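PDB 3QO8: serine--tRNA ligase, cytoplasmic from Candida albicans, which catalyses the two-step, ATP-dependent attachment of serine to tRNA(Ser), passing through a seryl-adenylate intermediate, and works as a homodimer. Local coordinates for residues A[417-429]-A[436-448]. Residues are numbered along the deposited sequence; the frame is centred on the assembly and turned at random.
Sequences ENYQKEDGLVIPE and PGEPEFIPYIKEL. With SSA (5'-O-(N-(L-seryl)-sulfamoyl)adenosine), chain D.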
loop_
_atom_site.group_PDB
_atom_site.type_symbol
_atom_site.label_atom_id
_atom_site.label_comp_id
_atom_site.label_asym_id
_atom_site.label_seq_id
_atom_site.Cartn_x
_atom_site.Cartn_y
_atom_site.Cartn_z
ATOM N N GLU A 417 12.791 4.405 -22.599
ATOM C CA GLU A 417 14.044 4.445 -23.359
ATOM C C GLU A 417 13.821 4.004 -24.801
ATOM O O GLU A 417 14.454 4.525 -25.715
ATOM C CB GLU A 417 15.169 3.647 -22.684
ATOM C CG GLU A 417 15.552 4.210 -21.316
ATOM C CD GLU A 417 16.891 3.707 -20.801
ATOM O OE1 GLU A 417 17.556 2.909 -21.498
ATOM O OE2 GLU A 417 17.282 4.131 -19.696
ATOM N N ASN A 418 12.888 3.078 -25.011
ATOM C CA ASN A 418 12.664 2.537 -26.357
ATOM C C ASN A 418 11.650 3.296 -27.227
ATOM O O ASN A 418 11.548 3.044 -28.423
ATOM C CB ASN A 418 12.285 1.053 -26.278
ATOM C CG ASN A 418 13.493 0.163 -26.028
ATOM O OD1 ASN A 418 14.374 0.061 -26.880
ATOM N ND2 ASN A 418 13.536 -0.490 -24.857
ATOM N N TYR A 419 10.900 4.214 -26.629
ATOM C CA TYR A 419 9.854 4.920 -27.365
ATOM C C TYR A 419 10.137 6.409 -27.437
ATOM O O TYR A 419 9.316 7.174 -27.924
ATOM C CB TYR A 419 8.457 4.642 -26.779
ATOM C CG TYR A 419 7.843 3.357 -27.297
ATOM C CD1 TYR A 419 8.213 2.123 -26.770
ATOM C CD2 TYR A 419 6.901 3.377 -28.318
ATOM C CE1 TYR A 419 7.661 0.936 -27.249
ATOM C CE2 TYR A 419 6.338 2.190 -28.809
ATOM C CZ TYR A 419 6.730 0.975 -28.266
ATOM O OH TYR A 419 6.186 -0.207 -28.738
ATOM N N GLN A 420 11.315 6.807 -26.969
ATOM C CA GLN A 420 11.711 8.203 -27.015
ATOM C C GLN A 420 12.049 8.605 -28.441
ATOM O O GLN A 420 12.449 7.777 -29.259
ATOM C CB GLN A 420 12.928 8.466 -26.110
ATOM C CG GLN A 420 14.255 7.927 -26.640
ATOM C CD GLN A 420 15.403 8.173 -25.668
ATOM O OE1 GLN A 420 15.853 9.307 -25.502
ATOM N NE2 GLN A 420 15.860 7.116 -25.002
ATOM N N LYS A 421 11.863 9.879 -28.738
ATOM C CA LYS A 421 12.419 10.463 -29.949
ATOM C C LYS A 421 12.744 11.916 -29.616
ATOM O O LYS A 421 12.660 12.310 -28.454
ATOM C CB LYS A 421 11.458 10.312 -31.131
ATOM C CG LYS A 421 10.185 11.099 -31.000
ATOM C CD LYS A 421 9.096 10.504 -31.875
ATOM C CE LYS A 421 9.531 10.369 -33.312
ATOM N NZ LYS A 421 8.479 9.683 -34.115
ATOM N N GLU A 422 13.125 12.713 -30.606
ATOM C CA GLU A 422 13.725 14.014 -30.311
ATOM C C GLU A 422 12.822 14.943 -29.495
ATOM O O GLU A 422 13.282 15.607 -28.569
ATOM C CB GLU A 422 14.172 14.714 -31.602
ATOM C CG GLU A 422 14.789 16.093 -31.367
ATOM C CD GLU A 422 15.204 16.781 -32.660
ATOM O OE1 GLU A 422 16.195 16.336 -33.285
ATOM O OE2 GLU A 422 14.535 17.763 -33.052
ATOM N N ASP A 423 11.539 14.970 -29.847
ATOM C CA ASP A 423 10.581 15.926 -29.296
ATOM C C ASP A 423 9.600 15.317 -28.282
ATOM O O ASP A 423 8.706 16.003 -27.780
ATOM C CB ASP A 423 9.792 16.579 -30.437
ATOM C CG ASP A 423 9.226 15.556 -31.428
ATOM O OD1 ASP A 423 8.295 15.908 -32.192
ATOM O OD2 ASP A 423 9.705 14.401 -31.448
ATOM N N GLY A 424 9.742 14.032 -27.996
ATOM C CA GLY A 424 8.909 13.428 -26.973
ATOM C C GLY A 424 8.819 11.918 -27.002
ATOM O O GLY A 424 9.756 11.248 -27.403
ATOM N N LEU A 425 7.680 11.388 -26.554
ATOM C CA LEU A 425 7.505 9.944 -26.379
ATOM C C LEU A 425 6.370 9.404 -27.242
ATOM O O LEU A 425 5.235 9.867 -27.147
ATOM C CB LEU A 425 7.162 9.628 -24.915
ATOM C CG LEU A 425 7.033 8.126 -24.637
ATOM C CD1 LEU A 425 8.432 7.527 -24.550
ATOM C CD2 LEU A 425 6.227 7.844 -23.363
ATOM N N VAL A 426 6.673 8.417 -28.074
ATOM C CA VAL A 426 5.624 7.699 -28.790
ATOM C C VAL A 426 4.912 6.745 -27.800
ATOM O O VAL A 426 5.557 6.071 -27.013
ATOM C CB VAL A 426 6.219 6.910 -29.985
ATOM C CG1 VAL A 426 5.196 5.929 -30.558
ATOM C CG2 VAL A 426 6.716 7.868 -31.065
ATOM N N ILE A 427 3.585 6.709 -27.819
ATOM C CA ILE A 427 2.849 5.804 -26.937
ATOM C C ILE A 427 2.724 4.430 -27.602
ATOM O O ILE A 427 2.245 4.331 -28.735
ATOM C CB ILE A 427 1.431 6.355 -26.622
ATOM C CG1 ILE A 427 1.512 7.739 -25.953
ATOM C CG2 ILE A 427 0.635 5.366 -25.773
ATOM C CD1 ILE A 427 2.190 7.774 -24.599
ATOM N N PRO A 428 3.159 3.364 -26.916
ATOM C CA PRO A 428 3.031 2.036 -27.531
ATOM C C PRO A 428 1.589 1.784 -28.001
ATOM O O PRO A 428 0.647 2.042 -27.261
ATOM C CB PRO A 428 3.405 1.088 -26.392
ATOM C CG PRO A 428 4.405 1.900 -25.566
ATOM C CD PRO A 428 3.907 3.327 -25.641
ATOM N N GLU A 429 1.420 1.285 -29.217
ATOM C CA GLU A 429 0.076 1.146 -29.781
ATOM C C GLU A 429 -0.922 0.409 -28.881
ATOM O O GLU A 429 -2.035 0.881 -28.708
ATOM C CB GLU A 429 0.116 0.522 -31.179
ATOM C CG GLU A 429 -1.120 0.815 -32.023
ATOM C CD GLU A 429 -2.323 -0.029 -31.633
ATOM O OE1 GLU A 429 -2.127 -1.124 -31.057
ATOM O OE2 GLU A 429 -3.466 0.405 -31.904
ATOM N N PRO A 436 -6.744 8.214 -21.678
ATOM C CA PRO A 436 -7.716 9.212 -22.146
ATOM C C PRO A 436 -7.172 9.989 -23.345
ATOM O O PRO A 436 -6.050 10.486 -23.306
ATOM C CB PRO A 436 -7.871 10.141 -20.938
ATOM C CG PRO A 436 -7.528 9.277 -19.753
ATOM C CD PRO A 436 -6.421 8.373 -20.249
ATOM N N GLY A 437 -7.967 10.089 -24.401
ATOM C CA GLY A 437 -7.541 10.763 -25.608
ATOM C C GLY A 437 -6.825 9.837 -26.573
ATOM O O GLY A 437 -6.547 10.214 -27.710
ATOM N N GLU A 438 -6.535 8.620 -26.123
ATOM C CA GLU A 438 -5.767 7.669 -26.920
ATOM C C GLU A 438 -4.650 8.375 -27.699
ATOM O O GLU A 438 -4.574 8.275 -28.920
ATOM C CB GLU A 438 -6.686 6.907 -27.878
ATOM C CG GLU A 438 -7.873 6.251 -27.180
ATOM C CD GLU A 438 -8.709 5.384 -28.106
ATOM O OE1 GLU A 438 -8.355 5.262 -29.296
ATOM O OE2 GLU A 438 -9.718 4.820 -27.635
ATOM N N PRO A 439 -3.770 9.091 -26.987
ATOM C CA PRO A 439 -2.683 9.782 -27.688
ATOM C C PRO A 439 -1.740 8.789 -28.370
ATOM O O PRO A 439 -1.522 7.699 -27.856
ATOM C CB PRO A 439 -1.951 10.516 -26.559
ATOM C CG PRO A 439 -2.257 9.716 -25.321
ATOM C CD PRO A 439 -3.677 9.231 -25.524
ATOM N N GLU A 440 -1.184 9.164 -29.518
ATOM C CA GLU A 440 -0.195 8.326 -30.174
ATOM C C GLU A 440 1.210 8.781 -29.781
ATOM O O GLU A 440 2.193 8.067 -29.991
ATOM C CB GLU A 440 -0.359 8.398 -31.697
ATOM C CG GLU A 440 -1.724 7.955 -32.205
ATOM C CD GLU A 440 -1.913 8.269 -33.677
ATOM O OE1 GLU A 440 -1.183 9.143 -34.184
ATOM O OE2 GLU A 440 -2.780 7.645 -34.327
ATOM N N PHE A 441 1.288 9.983 -29.219
ATOM C CA PHE A 441 2.563 10.640 -28.955
ATOM C C PHE A 441 2.317 11.700 -27.908
ATOM O O PHE A 441 1.280 12.346 -27.921
ATOM C CB PHE A 441 3.088 11.302 -30.240
ATOM C CG PHE A 441 4.227 12.278 -30.020
ATOM C CD1 PHE A 441 5.545 11.837 -29.964
ATOM C CD2 PHE A 441 3.979 13.636 -29.892
ATOM C CE1 PHE A 441 6.596 12.738 -29.774
ATOM C CE2 PHE A 441 5.023 14.545 -29.703
ATOM C CZ PHE A 441 6.336 14.092 -29.651
ATOM N N ILE A 442 3.255 11.866 -26.986
ATOM C CA ILE A 442 3.167 12.954 -26.024
ATOM C C ILE A 442 4.473 13.746 -26.008
ATOM O O ILE A 442 5.561 13.162 -25.990
ATOM C CB ILE A 442 2.780 12.453 -24.615
ATOM C CG1 ILE A 442 3.813 11.482 -24.057
ATOM C CG2 ILE A 442 1.386 11.790 -24.649
ATOM C CD1 ILE A 442 3.511 11.033 -22.596
ATOM N N PRO A 443 4.369 15.083 -26.047
ATOM C CA PRO A 443 5.554 15.933 -26.199
ATOM C C PRO A 443 6.342 16.120 -24.914
ATOM O O PRO A 443 5.773 16.074 -23.827
ATOM C CB PRO A 443 4.960 17.274 -26.641
ATOM C CG PRO A 443 3.596 17.286 -26.024
ATOM C CD PRO A 443 3.119 15.862 -26.104
ATOM N N TYR A 444 7.651 16.323 -25.053
ATOM C CA TYR A 444 8.468 16.769 -23.939
ATOM C C TYR A 444 7.945 18.130 -23.524
ATOM O O TYR A 444 7.592 18.950 -24.371
ATOM C CB TYR A 444 9.933 16.875 -24.352
ATOM C CG TYR A 444 10.624 15.535 -24.510
ATOM C CD1 TYR A 444 10.267 14.448 -23.716
ATOM C CD2 TYR A 444 11.617 15.354 -25.463
ATOM C CE1 TYR A 444 10.895 13.227 -23.860
ATOM C CE2 TYR A 444 12.250 14.131 -25.617
ATOM C CZ TYR A 444 11.882 13.074 -24.806
ATOM O OH TYR A 444 12.504 11.860 -24.952
ATOM N N ILE A 445 7.894 18.362 -22.222
ATOM C CA ILE A 445 7.289 19.564 -21.668
ATOM C C ILE A 445 8.354 20.410 -20.991
ATOM O O ILE A 445 8.221 21.625 -20.890
ATOM C CB ILE A 445 6.217 19.196 -20.605
ATOM C CG1 ILE A 445 4.983 18.591 -21.265
ATOM C CG2 ILE A 445 5.824 20.405 -19.784
ATOM C CD1 ILE A 445 3.894 18.255 -20.280
ATOM N N LYS A 446 9.403 19.751 -20.518
ATOM C CA LYS A 446 10.460 20.410 -19.757
ATOM C C LYS A 446 11.802 20.072 -20.384
ATOM O O LYS A 446 11.929 19.050 -21.051
ATOM C CB LYS A 446 10.448 19.918 -18.304
ATOM C CG LYS A 446 9.080 20.023 -17.625
ATOM C CD LYS A 446 9.148 19.822 -16.114
ATOM C CE LYS A 446 9.537 18.397 -15.761
ATOM N NZ LYS A 446 9.350 18.070 -14.316
ATOM N N GLU A 447 12.797 20.929 -20.172
ATOM C CA GLU A 447 14.163 20.636 -20.593
ATOM C C GLU A 447 14.926 20.071 -19.405
ATOM O O GLU A 447 14.582 20.355 -18.262
ATOM C CB GLU A 447 14.862 21.913 -21.072
ATOM C CG GLU A 447 14.190 22.610 -22.243
ATOM C CD GLU A 447 14.826 22.263 -23.578
ATOM O OE1 GLU A 447 15.846 21.535 -23.591
ATOM O OE2 GLU A 447 14.304 22.723 -24.618
ATOM N N LEU A 448 15.963 19.278 -19.660
ATOM C CA LEU A 448 16.834 18.845 -18.574
ATOM C C LEU A 448 17.775 19.994 -18.232
ATOM O O LEU A 448 18.203 20.730 -19.120
ATOM C CB LEU A 448 17.655 17.615 -18.964
ATOM C CG LEU A 448 16.942 16.304 -19.285
ATOM C CD1 LEU A 448 17.967 15.244 -19.634
ATOM C CD2 LEU A 448 16.088 15.866 -18.115
HETATM N N10 SSA D . 4.285 -6.957 -36.422
HETATM C CA SSA D . 3.795 -5.597 -36.305
HETATM C CB SSA D . 2.434 -5.621 -35.616
HETATM O OG SSA D . 1.958 -4.285 -35.415
HETATM C C9 SSA D . 4.769 -4.776 -35.504
HETATM O O9 SSA D . 4.578 -3.585 -35.324
HETATM N N8 SSA D . 5.825 -5.421 -35.008
HETATM S S1 SSA D . 6.840 -4.701 -33.993
HETATM O O1S SSA D . 7.678 -5.699 -33.389
HETATM O O2S SSA D . 7.640 -3.740 -34.706
HETATM O "O5'" SSA D . 6.026 -3.964 -32.914
HETATM C "C5'" SSA D . 5.499 -4.646 -31.778
HETATM C "C4'" SSA D . 4.424 -3.761 -31.154
HETATM O "O4'" SSA D . 5.007 -2.647 -30.472
HETATM C "C3'" SSA D . 3.504 -3.171 -32.209
HETATM O "O3'" SSA D . 2.304 -3.941 -32.331
HETATM C "C2'" SSA D . 3.186 -1.779 -31.712
HETATM O "O2'" SSA D . 1.967 -1.791 -30.973
HETATM C "C1'" SSA D . 4.321 -1.427 -30.771
HETATM N N9 SSA D . 5.202 -0.477 -31.490
HETATM C C8 SSA D . 6.396 -0.741 -32.052
HETATM N N7 SSA D . 6.863 0.398 -32.620
HETATM C C5 SSA D . 5.948 1.371 -32.412
HETATM C C6 SSA D . 5.877 2.716 -32.750
HETATM N N6 SSA D . 6.876 3.320 -33.445
HETATM N N1 SSA D . 4.785 3.423 -32.379
HETATM C C2 SSA D . 3.788 2.851 -31.689
HETATM N N3 SSA D . 3.834 1.558 -31.348
HETATM C C4 SSA D . 4.901 0.804 -31.703
HETATM O O HOH W 1 15.006 11.515 -26.494
HETATM O O HOH W 2 8.366 18.928 -27.507
#
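L425 and I442 form a hydrogen-bonded antiparallel pair: L425 N donates to I442 O and I442 N to L425 O, both at 2.8 Å. The first bond is almost straight, 177° at the hydrogen, and meets the carbonyl nearly end-on. Beyond this pair, Y444 N donates to D423 O at one end and I427 N to E440 O at the other, the latter from well above the carbonyl plane. Strands 424-426 and 441-443 run at 171° to each other.

Two waters extend the polar network. One accepts from Y444 OH while donating to Q420 OE1 and K421 O; the second donates to D423 O and Y444 O.

The Y444 ring lies flat over the backbone of G424, whose CA stands 3.4 Å from the ring centroid and almost on the ring normal, a CH-pi contact. With CG anti to the carbonyl carbon (chi1 -74°), the ring reaches back across the K421-G424 turn, and its CE2 comes 3.4 Å from K421 O. F441 lies obliquely against the G424-L425 peptide, its CE1 3.6 Å from G424 C. The CD of K421 touches the same ring obliquely, and the D423 carboxylate meets CZ with its plane inclined to the ring. On the other side of the sheet from F441, I442 CG1 meets L425 CB, and I442 CD1 lies 4.0 Å from I427 CD1; Y183 of helix 183-200 also touches I442.

A short, weakly bonded strand at about 420-421 adds a third, edge strand to the antiparallel sheet after helix 408-419, near the C-terminus of the modelled class II synthetase chain. The middle strand leads into a second pocket for the seryl-sulfamoyl adenosine, separate from the serine and ATP sites, where V426 CG1 approaches the adenine and E429 N donates to N3.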